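Local coordinates for protein peptidylprolyl Isomerase (Naegleria fowleri, PDB 6B4P) that probably catalyses the cis-trans isomerisation of peptide bonds preceding proline, as an FKBP-type peptidyl-prolyl isomerase, at residues A[21-35]-A[85-99]. Numbering follows the deposited sequence.
Sequences RLKKKIITAGSSDEQ and SMKKGEKSYFEIPSD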
# COMPACT_ATOMS: atom_id res chain seq x y z
N ARG A 21 -0.53 9.97 10.26
CA ARG A 21 -1.85 9.58 9.77
C ARG A 21 -1.78 8.46 8.74
O ARG A 21 -2.75 7.71 8.59
CB ARG A 21 -2.56 10.80 9.20
CG ARG A 21 -2.95 11.80 10.28
CD ARG A 21 -3.45 13.12 9.73
NE ARG A 21 -4.58 12.95 8.82
CZ ARG A 21 -4.53 13.18 7.51
NH1 ARG A 21 -5.61 13.00 6.77
NH2 ARG A 21 -3.40 13.61 6.96
N LEU A 22 -0.67 8.32 8.03
CA LEU A 22 -0.40 7.15 7.21
C LEU A 22 0.28 6.13 8.12
O LEU A 22 1.31 6.43 8.72
CB LEU A 22 0.52 7.49 6.03
CG LEU A 22 1.02 6.34 5.15
CD1 LEU A 22 -0.13 5.79 4.32
CD2 LEU A 22 2.16 6.80 4.25
N LYS A 23 -0.31 4.94 8.25
CA LYS A 23 0.15 4.02 9.28
C LYS A 23 -0.12 2.59 8.85
O LYS A 23 -0.95 2.35 7.97
CB LYS A 23 -0.53 4.33 10.61
CG LYS A 23 -2.05 4.29 10.51
CD LYS A 23 -2.73 4.72 11.79
CE LYS A 23 -4.22 4.55 11.64
NZ LYS A 23 -4.92 4.61 12.94
N LYS A 24 0.57 1.65 9.48
CA LYS A 24 0.40 0.24 9.14
C LYS A 24 0.45 -0.65 10.37
O LYS A 24 0.97 -0.27 11.43
CB LYS A 24 1.48 -0.23 8.14
CG LYS A 24 2.83 -0.45 8.79
CD LYS A 24 3.91 -0.88 7.77
CE LYS A 24 5.23 -1.12 8.47
NZ LYS A 24 6.33 -1.54 7.52
N LYS A 25 -0.13 -1.84 10.22
CA LYS A 25 0.03 -2.95 11.15
C LYS A 25 0.70 -4.08 10.39
O LYS A 25 0.28 -4.40 9.27
CB LYS A 25 -1.32 -3.42 11.69
CG LYS A 25 -2.01 -2.42 12.62
CD LYS A 25 -3.51 -2.67 12.71
CE LYS A 25 -3.84 -4.11 13.07
NZ LYS A 25 -5.32 -4.32 13.10
N ILE A 26 1.73 -4.68 10.97
CA ILE A 26 2.41 -5.79 10.32
C ILE A 26 1.61 -7.06 10.57
O ILE A 26 1.31 -7.39 11.72
CB ILE A 26 3.87 -5.92 10.80
CG1 ILE A 26 4.65 -4.67 10.41
CG2 ILE A 26 4.53 -7.16 10.20
CD1 ILE A 26 6.08 -4.64 10.90
N ILE A 27 1.22 -7.73 9.49
CA ILE A 27 0.50 -9.00 9.59
C ILE A 27 1.46 -10.17 9.64
O ILE A 27 1.39 -11.03 10.52
CB ILE A 27 -0.48 -9.13 8.40
CG1 ILE A 27 -1.46 -7.97 8.38
CG2 ILE A 27 -1.19 -10.47 8.43
CD1 ILE A 27 -2.35 -7.97 7.15
N THR A 28 2.39 -10.21 8.68
CA THR A 28 3.40 -11.25 8.59
C THR A 28 4.75 -10.57 8.44
O THR A 28 4.94 -9.78 7.50
CB THR A 28 3.15 -12.16 7.39
OG1 THR A 28 1.82 -12.69 7.47
CG2 THR A 28 4.15 -13.31 7.38
N ALA A 29 5.67 -10.86 9.35
CA ALA A 29 7.00 -10.28 9.24
C ALA A 29 7.69 -10.78 7.98
O ALA A 29 7.45 -11.89 7.50
CB ALA A 29 7.84 -10.61 10.47
N GLY A 30 8.58 -9.94 7.45
CA GLY A 30 9.27 -10.27 6.22
C GLY A 30 10.20 -11.47 6.34
O GLY A 30 10.56 -11.93 7.43
N SER A 31 10.61 -11.97 5.17
CA SER A 31 11.57 -13.07 5.12
C SER A 31 12.99 -12.64 5.48
O SER A 31 13.82 -13.48 5.84
CB SER A 31 11.55 -13.70 3.73
OG SER A 31 11.84 -12.73 2.73
N SER A 32 13.27 -11.34 5.39
CA SER A 32 14.56 -10.78 5.78
C SER A 32 14.32 -9.36 6.27
O SER A 32 13.19 -8.88 6.30
CB SER A 32 15.55 -10.79 4.62
OG SER A 32 15.24 -9.73 3.73
N ASP A 33 15.41 -8.69 6.66
CA ASP A 33 15.35 -7.28 7.05
C ASP A 33 15.61 -6.33 5.89
O ASP A 33 15.69 -5.11 6.11
CB ASP A 33 16.35 -7.01 8.17
CG ASP A 33 15.99 -7.72 9.46
OD1 ASP A 33 14.77 -7.84 9.74
OD2 ASP A 33 16.91 -8.15 10.18
N GLU A 34 15.74 -6.85 4.67
CA GLU A 34 16.03 -6.00 3.52
C GLU A 34 14.82 -5.15 3.16
O GLU A 34 13.69 -5.65 3.13
CB GLU A 34 16.41 -6.86 2.32
CG GLU A 34 17.68 -7.70 2.50
CD GLU A 34 17.76 -8.87 1.53
OE1 GLU A 34 18.73 -8.95 0.75
OE2 GLU A 34 16.84 -9.72 1.53
N GLN A 35 15.05 -3.87 2.87
CA GLN A 35 14.01 -3.00 2.37
C GLN A 35 14.38 -2.50 0.98
O GLN A 35 15.57 -2.38 0.66
CB GLN A 35 13.78 -1.82 3.33
CG GLN A 35 13.28 -2.27 4.70
CD GLN A 35 13.00 -1.13 5.64
OE1 GLN A 35 13.29 -1.21 6.84
NE2 GLN A 35 12.41 -0.06 5.13
N SER A 85 8.67 1.37 3.50
CA SER A 85 8.80 0.96 4.89
C SER A 85 8.81 -0.55 5.08
O SER A 85 9.08 -1.01 6.19
CB SER A 85 7.66 1.55 5.74
OG SER A 85 6.47 0.77 5.63
N MET A 86 8.54 -1.31 4.03
CA MET A 86 8.33 -2.75 4.16
C MET A 86 9.62 -3.53 3.94
O MET A 86 10.49 -3.13 3.15
CB MET A 86 7.27 -3.22 3.17
CG MET A 86 5.89 -2.65 3.46
SD MET A 86 4.68 -3.17 2.25
CE MET A 86 4.44 -4.90 2.67
N LYS A 87 9.73 -4.64 4.65
CA LYS A 87 10.80 -5.60 4.41
C LYS A 87 10.37 -6.61 3.34
O LYS A 87 9.18 -6.82 3.09
CB LYS A 87 11.16 -6.32 5.70
CG LYS A 87 11.70 -5.40 6.79
CD LYS A 87 11.90 -6.15 8.09
CE LYS A 87 12.38 -5.24 9.21
NZ LYS A 87 12.64 -6.01 10.46
N LYS A 88 11.36 -7.23 2.72
CA LYS A 88 11.08 -8.26 1.72
C LYS A 88 10.17 -9.33 2.31
O LYS A 88 10.43 -9.86 3.39
CB LYS A 88 12.39 -8.89 1.24
CG LYS A 88 12.22 -9.82 0.05
CD LYS A 88 13.57 -10.33 -0.46
CE LYS A 88 14.39 -9.17 -1.02
NZ LYS A 88 15.66 -9.64 -1.65
N GLY A 89 9.08 -9.63 1.60
CA GLY A 89 8.13 -10.64 2.07
C GLY A 89 7.12 -10.17 3.10
O GLY A 89 6.20 -10.93 3.44
N GLU A 90 7.25 -8.95 3.61
CA GLU A 90 6.32 -8.45 4.62
C GLU A 90 4.91 -8.36 4.07
O GLU A 90 4.70 -8.01 2.90
CB GLU A 90 6.80 -7.08 5.11
CG GLU A 90 5.89 -6.39 6.12
CD GLU A 90 6.49 -5.08 6.59
OE1 GLU A 90 7.71 -5.07 6.86
OE2 GLU A 90 5.74 -4.08 6.66
N LYS A 91 3.93 -8.72 4.89
CA LYS A 91 2.53 -8.42 4.60
C LYS A 91 2.05 -7.48 5.69
O LYS A 91 2.17 -7.80 6.88
CB LYS A 91 1.67 -9.69 4.55
CG LYS A 91 0.23 -9.41 4.14
CD LYS A 91 -0.54 -10.72 3.91
CE LYS A 91 -2.01 -10.44 3.60
NZ LYS A 91 -2.79 -11.71 3.46
N SER A 92 1.53 -6.32 5.29
CA SER A 92 1.10 -5.31 6.24
C SER A 92 -0.23 -4.72 5.81
O SER A 92 -0.65 -4.83 4.66
CB SER A 92 2.14 -4.21 6.39
OG SER A 92 3.23 -4.73 7.15
N TYR A 93 -0.90 -4.12 6.79
CA TYR A 93 -2.22 -3.52 6.62
C TYR A 93 -2.08 -2.02 6.82
O TYR A 93 -1.59 -1.57 7.86
CB TYR A 93 -3.19 -4.12 7.63
CG TYR A 93 -4.62 -3.67 7.53
CD1 TYR A 93 -5.36 -3.88 6.37
CD2 TYR A 93 -5.25 -3.09 8.62
CE1 TYR A 93 -6.69 -3.50 6.30
CE2 TYR A 93 -6.57 -2.70 8.55
CZ TYR A 93 -7.29 -2.91 7.39
OH TYR A 93 -8.61 -2.54 7.34
N PHE A 94 -2.48 -1.24 5.81
CA PHE A 94 -2.26 0.20 5.79
C PHE A 94 -3.58 0.95 5.84
O PHE A 94 -4.53 0.62 5.13
CB PHE A 94 -1.52 0.61 4.51
CG PHE A 94 -0.12 0.11 4.42
CD1 PHE A 94 0.95 0.93 4.74
CD2 PHE A 94 0.15 -1.18 3.97
CE1 PHE A 94 2.27 0.47 4.63
CE2 PHE A 94 1.47 -1.64 3.85
CZ PHE A 94 2.52 -0.81 4.19
N GLU A 95 -3.61 2.00 6.67
CA GLU A 95 -4.64 3.02 6.59
C GLU A 95 -4.06 4.21 5.83
O GLU A 95 -3.06 4.79 6.27
CB GLU A 95 -5.11 3.44 7.97
CG GLU A 95 -6.23 4.46 7.92
CD GLU A 95 -6.96 4.60 9.24
OE1 GLU A 95 -7.47 3.59 9.76
OE2 GLU A 95 -6.97 5.73 9.77
N ILE A 96 -4.68 4.58 4.73
CA ILE A 96 -4.15 5.59 3.83
C ILE A 96 -5.17 6.71 3.69
O ILE A 96 -6.13 6.61 2.92
CB ILE A 96 -3.81 4.99 2.45
CG1 ILE A 96 -2.83 3.82 2.64
CG2 ILE A 96 -3.17 6.04 1.56
CD1 ILE A 96 -2.19 3.33 1.33
N PRO A 97 -4.99 7.82 4.42
CA PRO A 97 -5.89 8.97 4.26
C PRO A 97 -5.94 9.47 2.83
O PRO A 97 -5.03 9.24 2.02
CB PRO A 97 -5.28 10.03 5.20
CG PRO A 97 -4.45 9.23 6.19
CD PRO A 97 -3.91 8.08 5.39
N SER A 98 -7.03 10.17 2.52
CA SER A 98 -7.26 10.63 1.16
C SER A 98 -6.12 11.53 0.67
O SER A 98 -5.77 11.48 -0.52
CB SER A 98 -8.61 11.35 1.06
OG SER A 98 -8.62 12.53 1.85
N ASP A 99 -5.52 12.31 1.56
CA ASP A 99 -4.42 13.15 1.11
C ASP A 99 -3.14 12.36 0.86
O ASP A 99 -2.15 12.96 0.41
CB ASP A 99 -4.16 14.30 2.10
CG ASP A 99 -3.93 13.84 3.53
OD1 ASP A 99 -4.53 12.84 3.95
OD2 ASP A 99 -3.17 14.52 4.24
O HOH W 1 -5.02 7.75 9.87
O HOH W 2 -7.41 3.39 12.38
O HOH W 3 8.50 -7.23 8.33
O HOH W 4 17.52 -7.79 -2.31
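Lys24 and Glu90 reach each other from opposite directions on two extended chains: Lys24 sets CG between its backbone N and carbonyl carbon (chi1 76°) and runs straight to NZ, while Glu90 holds CG anti to its N (chi1 177°). Lys24 NZ lands 2.7 Å from Glu90 OE2, on the syn lone pair, and also donates to Ser85 OG at 3.0 Å; Ser85 OG is itself tied to Gly82 of helix 77-84. On the anti side of the same carboxylate oxygen sits Ser92 OG, 2.6 Å from Glu90 OE2, and the other oxygen, OE1, takes the backbone N of Lys87. On its way, Lys24 CB lies over the face of the Phe94 ring, 3.9 Å from the centroid.

The backbones of strands 23-26 and 91-96 pair antiparallel within the FKBP sheet, with Lys25 and Tyr93 as a doubly hydrogen-bonded pair. A classic beta bulge follows, Ile27 N and Thr28 N both donating to Lys91 O. At the far end Arg21, in one of its two conformers, meets Asp99 end-on, its NH2 2.9 Å from Asp99 OD2; near the type II turn of Lys87 to Glu90, Asp33 OD1 pairs with Lys87 NZ. Bonds from Lys24, Ser92 and Lys87 fix the rotation of the buried Glu90 carboxylate, and the Lys24 ammonium probably offsets its charge and keeps it ionised.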